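Local coordinates for protein aspartate-semialdehyde dehydrogenase 2 (Vibrio cholerae, PDB 2R00) that catalyses the NADPH-dependent reductive dephosphorylation of L-aspartyl-4-phosphate to L-aspartate-semialdehyde, an early step toward lysine, methionine and threonine, at residues Ala321-Ala324 with Val325-Glu329; Val261-Met264 with Leu265-Thr268; Glu212-Lys215 with Met216-Thr220. All blocks are in the same frame, centred on the assembly; numbering follows the deposited sequence.

Contact 1: residues Ala321-Ala324 with Val325-Glu329; sequences ATNA and VQIAE
Gln326 lies one turn beyond Thr322 on helix 316-335, and its side chain slants across that of Thr322. Its chi1 of -74° sets CG beside its own backbone N, so the chain starts out over the preceding turn. Gln326 CB sits between two carbonyls, 3.5 Å from Asn323 O and as far from Thr322 O. Gln326 CG comes closer, 3.3 Å from Thr322 O. The extended chain then carries CD past the threonine methyl. At the tip, Gln326 OE1 passes 3.8 Å from Thr322 CG2, a plain van der Waals contact. The two amide atoms part company. NE2 is hydrogen-bonded to Glu111. Gln326 OE1 lies 2.8 Å from a water oxygen that also stands 2.9 Å from Asn323 OD1. This water can donate to either amide oxygen, but other acceptors compete for its protons, so a double bridge is not certain.

Asn323 uses both ends of its amide. Asn323 ND2 donates to Val108 O and also rests 3.7 Å from Ile327 CD1, where the two side chains cross at an angle. Thr322 OG1 turns the other way, to Lys318 O in the turn before. Under these side chains run regular i to i+4 backbone bonds. Gln326 N to Thr322 O is 2.9 Å and nearly straight, at 167°.

The apolar side of the same turns is buried. Ala321, Thr322 and Val325 meet helix 14-25, while Ala324, Ile327 and Ala328 meet Ile93 of strand 91-94. Ala321 is also near Val15, a predicted NADP-binding residue. This is the C-terminal helix returning from the dimerisation domain to pack on the N-terminal Rossmann-type nucleotide-binding domain.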
loop_
_atom_site.group_PDB
_atom_site.type_symbol
_atom_site.label_atom_id
_atom_site.label_comp_id
_atom_site.label_asym_id
_atom_site.label_seq_id
_atom_site.Cartn_x
_atom_site.Cartn_y
_atom_site.Cartn_z
ATOM N N ALA A 321 -6.109 -19.723 12.328
ATOM C CA ALA A 321 -6.567 -20.758 13.246
ATOM C C ALA A 321 -8.084 -20.744 13.374
ATOM O O ALA A 321 -8.726 -21.790 13.326
ATOM C CB ALA A 321 -5.907 -20.590 14.595
ATOM N N THR A 322 -8.649 -19.543 13.506
ATOM C CA THR A 322 -10.090 -19.357 13.614
ATOM C C THR A 322 -10.835 -19.809 12.360
ATOM O O THR A 322 -11.895 -20.437 12.465
ATOM C CB THR A 322 -10.420 -17.885 13.927
ATOM O OG1 THR A 322 -9.806 -17.531 15.176
ATOM C CG2 THR A 322 -11.929 -17.649 14.008
ATOM N N ASN A 323 -10.298 -19.498 11.176
ATOM C CA ASN A 323 -10.943 -19.940 9.940
ATOM C C ASN A 323 -11.073 -21.466 9.910
ATOM O O ASN A 323 -12.139 -22.008 9.577
ATOM C CB ASN A 323 -10.180 -19.440 8.704
ATOM C CG ASN A 323 -11.016 -19.501 7.445
ATOM O OD1 ASN A 323 -11.877 -18.646 7.220
ATOM N ND2 ASN A 323 -10.774 -20.515 6.612
ATOM N N ALA A 324 -9.980 -22.133 10.280
ATOM C CA ALA A 324 -9.883 -23.591 10.378
ATOM C C ALA A 324 -10.899 -24.184 11.344
ATOM O O ALA A 324 -11.539 -25.189 11.034
ATOM C CB ALA A 324 -8.469 -23.985 10.808
ATOM N N VAL A 325 -11.040 -23.573 12.519
ATOM C CA VAL A 325 -12.029 -24.036 13.500
ATOM C C VAL A 325 -13.472 -23.809 13.003
ATOM O O VAL A 325 -14.325 -24.689 13.158
ATOM C CB VAL A 325 -11.772 -23.425 14.903
ATOM C CG1 VAL A 325 -12.787 -23.937 15.932
ATOM C CG2 VAL A 325 -10.358 -23.755 15.365
ATOM N N GLN A 326 -13.731 -22.660 12.367
ATOM C CA GLN A 326 -15.048 -22.390 11.767
ATOM C C GLN A 326 -15.439 -23.420 10.710
ATOM O O GLN A 326 -16.616 -23.786 10.590
ATOM C CB GLN A 326 -15.072 -21.015 11.115
ATOM C CG GLN A 326 -15.144 -19.842 12.077
ATOM C CD GLN A 326 -15.053 -18.518 11.348
ATOM O OE1 GLN A 326 -13.991 -18.139 10.862
ATOM N NE2 GLN A 326 -16.171 -17.810 11.265
ATOM N N ILE A 327 -14.454 -23.865 9.928
ATOM C CA ILE A 327 -14.653 -24.961 8.988
ATOM C C ILE A 327 -15.111 -26.207 9.742
ATOM O O ILE A 327 -16.103 -26.821 9.360
ATOM C CB ILE A 327 -13.362 -25.275 8.167
ATOM C CG1 ILE A 327 -13.005 -24.094 7.249
ATOM C CG2 ILE A 327 -13.552 -26.558 7.360
ATOM C CD1 ILE A 327 -11.588 -24.138 6.657
ATOM N N ALA A 328 -14.385 -26.561 10.811
ATOM C CA ALA A 328 -14.686 -27.748 11.630
ATOM C C ALA A 328 -16.072 -27.683 12.276
ATOM O O ALA A 328 -16.747 -28.705 12.426
ATOM C CB ALA A 328 -13.629 -27.931 12.711
ATOM N N GLU A 329 -16.463 -26.481 12.688
ATOM C CA GLU A 329 -17.760 -26.254 13.300
ATOM C C GLU A 329 -18.858 -26.593 12.316
ATOM O O GLU A 329 -19.787 -27.311 12.662
ATOM C CB GLU A 329 -17.876 -24.803 13.763
ATOM C CG GLU A 329 -17.068 -24.499 15.016
ATOM C CD GLU A 329 -16.987 -23.016 15.324
ATOM O OE1 GLU A 329 -16.398 -22.670 16.359
ATOM O OE2 GLU A 329 -17.486 -22.194 14.523
HETATM O O HOH W 1 -12.915 -16.503 8.802
#

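Contact 2: residues Val261-Met264 with Leu265-Thr268; sequences VMDM and LEQT
Thr268 has its hydroxyl turned back beside its own backbone N (chi1 -51°), which brings OG1 to Met264 O. Thr268 OG1 donates to Met264 O at 2.6 Å, from above the carbonyl plane rather than along a lone pair. Leu265, with chi1 -59°, folds CG over the previous turn, 3.1 Å from Val261 O. Leu265 CD1 reaches Val261 CG2 at 4.1 Å, and the two side chains lie alongside, pointing the same way. Leu265 continues to Pro142 of helix 131-147 and to Val294, Ile271 and Leu273 of the sheet.

On the outer side, Asp263 and Glu266 bring their carboxylates together. OD1 of Asp263 is 4.1 Å from OE2 of Glu266, and the two planes are only 21° apart. Both oxygens form salt bridges to NH2 of Arg275, which probably offsets their mutual repulsion.

Helix 258-267 ends here. From the backbone, Met264 O receives only weak bonds: Gln267 N to Met264 O is 3.1 Å, and Thr268 N to Met264 O is 3.0 Å. The threonine hydroxyl therefore adds a short third bond to a carbonyl that the fading helix would otherwise hold only weakly.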
loop_
_atom_site.group_PDB
_atom_site.type_symbol
_atom_site.label_atom_id
_atom_site.label_comp_id
_atom_site.label_asym_id
_atom_site.label_seq_id
_atom_site.Cartn_x
_atom_site.Cartn_y
_atom_site.Cartn_z
ATOM N N VAL A 261 -21.614 0.527 1.228
ATOM C CA VAL A 261 -20.714 -0.563 1.617
ATOM C C VAL A 261 -20.248 -0.473 3.083
ATOM O O VAL A 261 -20.101 -1.502 3.740
ATOM C CB VAL A 261 -19.583 -0.875 0.558
ATOM C CG1 VAL A 261 -19.653 0.050 -0.638
ATOM C CG2 VAL A 261 -18.186 -0.929 1.181
ATOM N N MET A 262 -20.088 0.738 3.620
ATOM C CA MET A 262 -19.773 0.871 5.049
ATOM C C MET A 262 -20.896 0.337 5.938
ATOM O O MET A 262 -20.630 -0.320 6.948
ATOM C CB MET A 262 -19.416 2.312 5.431
ATOM C CG MET A 262 -17.996 2.700 5.053
ATOM S SD MET A 262 -17.408 4.218 5.822
ATOM C CE MET A 262 -18.236 5.445 4.814
ATOM N N ASP A 263 -22.144 0.615 5.553
ATOM C CA ASP A 263 -23.311 0.070 6.260
ATOM C C ASP A 263 -23.336 -1.460 6.215
ATOM O O ASP A 263 -23.525 -2.105 7.245
ATOM C CB ASP A 263 -24.615 0.632 5.681
ATOM C CG ASP A 263 -24.880 2.071 6.104
ATOM O OD1 ASP A 263 -24.249 2.555 7.076
ATOM O OD2 ASP A 263 -25.730 2.721 5.454
ATOM N N MET A 264 -23.144 -2.022 5.020
ATOM C CA MET A 264 -23.090 -3.475 4.816
ATOM C C MET A 264 -22.038 -4.149 5.684
ATOM O O MET A 264 -22.320 -5.151 6.337
ATOM C CB MET A 264 -22.761 -3.803 3.365
ATOM C CG MET A 264 -23.861 -3.612 2.387
ATOM S SD MET A 264 -23.215 -4.010 0.757
ATOM C CE MET A 264 -24.317 -2.993 -0.212
ATOM N N LEU A 265 -20.822 -3.602 5.661
ATOM C CA LEU A 265 -19.693 -4.160 6.404
ATOM C C LEU A 265 -19.912 -4.093 7.912
ATOM O O LEU A 265 -19.483 -4.973 8.651
ATOM C CB LEU A 265 -18.382 -3.452 6.023
ATOM C CG LEU A 265 -17.925 -3.484 4.552
ATOM C CD1 LEU A 265 -16.534 -2.891 4.397
ATOM C CD2 LEU A 265 -17.977 -4.877 3.915
ATOM N N GLU A 266 -20.592 -3.044 8.354
ATOM C CA GLU A 266 -20.918 -2.852 9.762
ATOM C C GLU A 266 -21.892 -3.924 10.253
ATOM O O GLU A 266 -21.883 -4.288 11.426
ATOM C CB GLU A 266 -21.546 -1.480 9.940
ATOM C CG GLU A 266 -21.157 -0.764 11.210
ATOM C CD GLU A 266 -21.383 0.733 11.097
ATOM O OE1 GLU A 266 -20.594 1.493 11.701
ATOM O OE2 GLU A 266 -22.334 1.148 10.388
ATOM N N GLN A 267 -22.728 -4.414 9.341
ATOM C CA GLN A 267 -23.725 -5.446 9.642
ATOM C C GLN A 267 -23.135 -6.850 9.562
ATOM O O GLN A 267 -23.599 -7.762 10.248
ATOM C CB GLN A 267 -24.910 -5.338 8.677
ATOM C CG GLN A 267 -25.806 -4.128 8.915
ATOM C CD GLN A 267 -26.633 -3.750 7.691
ATOM O OE1 GLN A 267 -26.860 -4.572 6.793
ATOM N NE2 GLN A 267 -27.083 -2.497 7.648
ATOM N N THR A 268 -22.108 -7.004 8.727
ATOM C CA THR A 268 -21.523 -8.304 8.394
ATOM C C THR A 268 -20.743 -8.893 9.583
ATOM O O THR A 268 -20.040 -8.174 10.288
ATOM C CB THR A 268 -20.616 -8.185 7.136
ATOM O OG1 THR A 268 -21.331 -7.523 6.082
ATOM C CG2 THR A 268 -20.176 -9.547 6.644
#

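Contact 3: residues Glu212-Lys215 with Met216-Thr220; sequences EEMK and MVWET
Met214 and Trp218 stand one turn apart on helix 211-223 of the dimerisation domain and form an i to i+4 CH-pi contact. The indole lies back over the preceding turn, with CG beside its own backbone N. CB of Met214 sits over the face of the six-membered ring of Trp218, 4.0 Å from its centroid and 16° off the normal. The methionine chain bends at chi2 and chi3, which brings its methyl to the same side of the indole but out past the rim, with Met214 CE 3.8 Å from Trp218 NE1. Met214 O is on this face too, 3.2 Å above the Trp218 ring plane toward its rim. It is also the acceptor for Trp218 N. CE further touches Val217 CG2, and both Met214 and Val217 pack on Ile301 of the second subunit. Glu213 adds a salt bridge to Arg296 of that subunit, so this side of the helix belongs to the dimer interface.

Another side faces the active site. Glu212 is hydrogen-bonded to Gln158, a predicted substrate-binding residue. Lys215, a predicted phosphate ligand, bends its chain so that NZ bonds to Tyr101 OH. Lys215 NZ is 4.3 Å from Glu219 OE2, too long for a salt bridge, though the opposite charges may still attract. Glu219 lays CG 3.2 Å from Lys215 O. Its OE1 then accepts from Asn130 N and Thr133 OG1, which fixes the carboxylate next to the chain that carries the catalytic Cys131.

The side chain of Met216 packs against helix 131-147 and strands 149-159 and 230-238. Its carbonyl oxygen is gripped twice by Thr220: N at 2.9 Å and OG1 at 2.8 Å reach Met216 O from opposite faces of the carbonyl plane.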
loop_
_atom_site.group_PDB
_atom_site.type_symbol
_atom_site.label_atom_id
_atom_site.label_comp_id
_atom_site.label_asym_id
_atom_site.label_seq_id
_atom_site.Cartn_x
_atom_site.Cartn_y
_atom_site.Cartn_z
ATOM N N GLU A 212 3.826 -16.203 -5.318
ATOM C CA GLU A 212 2.909 -15.817 -4.216
ATOM C C GLU A 212 1.716 -15.054 -4.785
ATOM O O GLU A 212 0.583 -15.322 -4.404
ATOM C CB GLU A 212 3.661 -14.989 -3.182
ATOM C CG GLU A 212 2.911 -14.731 -1.882
ATOM C CD GLU A 212 3.706 -13.852 -0.921
ATOM O OE1 GLU A 212 3.352 -13.818 0.283
ATOM O OE2 GLU A 212 4.689 -13.204 -1.362
ATOM N N GLU A 213 1.973 -14.126 -5.706
ATOM C CA GLU A 213 0.910 -13.277 -6.251
ATOM C C GLU A 213 -0.067 -14.106 -7.069
ATOM O O GLU A 213 -1.266 -13.975 -6.899
ATOM C CB GLU A 213 1.468 -12.099 -7.062
ATOM C CG GLU A 213 2.166 -11.034 -6.191
ATOM C CD GLU A 213 3.090 -10.082 -6.962
ATOM O OE1 GLU A 213 3.285 -10.236 -8.189
ATOM O OE2 GLU A 213 3.613 -9.153 -6.318
ATOM N N MET A 214 0.446 -14.967 -7.950
ATOM C CA MET A 214 -0.415 -15.847 -8.746
ATOM C C MET A 214 -1.235 -16.768 -7.850
ATOM O O MET A 214 -2.388 -17.077 -8.151
ATOM C CB MET A 214 0.414 -16.666 -9.747
ATOM C CG MET A 214 0.874 -15.875 -10.976
ATOM S SD MET A 214 -0.367 -14.769 -11.703
ATOM C CE MET A 214 -1.768 -15.839 -12.110
ATOM N N LYS A 215 -0.643 -17.207 -6.745
ATOM C CA LYS A 215 -1.354 -18.092 -5.821
ATOM C C LYS A 215 -2.575 -17.417 -5.221
ATOM O O LYS A 215 -3.609 -18.052 -5.052
ATOM C CB LYS A 215 -0.419 -18.625 -4.737
ATOM C CG LYS A 215 0.374 -19.843 -5.195
ATOM C CD LYS A 215 1.643 -20.078 -4.402
ATOM C CE LYS A 215 1.541 -19.606 -2.965
ATOM N NZ LYS A 215 0.731 -20.499 -2.108
ATOM N N MET A 216 -2.461 -16.116 -4.948
ATOM C CA MET A 216 -3.582 -15.317 -4.467
ATOM C C MET A 216 -4.701 -15.222 -5.507
ATOM O O MET A 216 -5.881 -15.335 -5.171
ATOM C CB MET A 216 -3.092 -13.931 -4.053
ATOM C CG MET A 216 -4.129 -13.061 -3.372
ATOM S SD MET A 216 -3.401 -11.769 -2.309
ATOM C CE MET A 216 -4.819 -11.475 -1.262
ATOM N N VAL A 217 -4.327 -15.036 -6.771
ATOM C CA VAL A 217 -5.291 -15.042 -7.859
ATOM C C VAL A 217 -6.080 -16.340 -7.852
ATOM O O VAL A 217 -7.300 -16.327 -7.880
ATOM C CB VAL A 217 -4.593 -14.907 -9.237
ATOM C CG1 VAL A 217 -5.620 -15.026 -10.361
ATOM C CG2 VAL A 217 -3.827 -13.591 -9.343
ATOM N N TRP A 218 -5.363 -17.459 -7.808
ATOM C CA TRP A 218 -5.974 -18.776 -7.920
ATOM C C TRP A 218 -6.842 -19.107 -6.709
ATOM O O TRP A 218 -7.937 -19.662 -6.865
ATOM C CB TRP A 218 -4.900 -19.850 -8.144
ATOM C CG TRP A 218 -4.116 -19.646 -9.421
ATOM C CD1 TRP A 218 -4.589 -19.128 -10.609
ATOM C CD2 TRP A 218 -2.740 -19.977 -9.650
ATOM N NE1 TRP A 218 -3.577 -19.100 -11.549
ATOM C CE2 TRP A 218 -2.440 -19.629 -10.994
ATOM C CE3 TRP A 218 -1.729 -20.544 -8.855
ATOM C CZ2 TRP A 218 -1.172 -19.812 -11.551
ATOM C CZ3 TRP A 218 -0.457 -20.724 -9.417
ATOM C CH2 TRP A 218 -0.194 -20.353 -10.748
ATOM N N GLU A 219 -6.368 -18.753 -5.514
ATOM C CA GLU A 219 -7.190 -18.882 -4.303
ATOM C C GLU A 219 -8.477 -18.049 -4.378
ATOM O O GLU A 219 -9.547 -18.541 -4.055
ATOM C CB GLU A 219 -6.386 -18.535 -3.043
ATOM C CG GLU A 219 -5.268 -19.538 -2.725
ATOM C CD GLU A 219 -4.593 -19.291 -1.379
ATOM O OE1 GLU A 219 -5.276 -18.888 -0.423
ATOM O OE2 GLU A 219 -3.368 -19.537 -1.270
ATOM N N THR A 220 -8.360 -16.795 -4.806
ATOM C CA THR A 220 -9.498 -15.866 -4.886
ATOM C C THR A 220 -10.582 -16.335 -5.863
ATOM O O THR A 220 -11.778 -16.329 -5.537
ATOM C CB THR A 220 -9.008 -14.441 -5.256
ATOM O OG1 THR A 220 -8.172 -13.959 -4.199
ATOM C CG2 THR A 220 -10.165 -13.476 -5.453
#

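Overall arrangement
Along the chain contact 3 comes first, then contact 2, then contact 1. Contacts 1 and 3 each lie within one helix; contact 2 spans the C-terminal end of helix 258-267. None touches another. The centres of contacts 2 and 3 are about 26 Å apart, those of 1 and 2 about 23 Å, and those of 1 and 3 about 21 Å. Contacts 2 and 3 belong to the dimerisation domain and both meet helix 131-147. They pack toward opposite edges of its sheet. Contact 1 lies on the last helix, against the nucleotide-binding domain. Contact 3 borders both the second subunit and the active site, and contact 1 lies near the predicted NADP site.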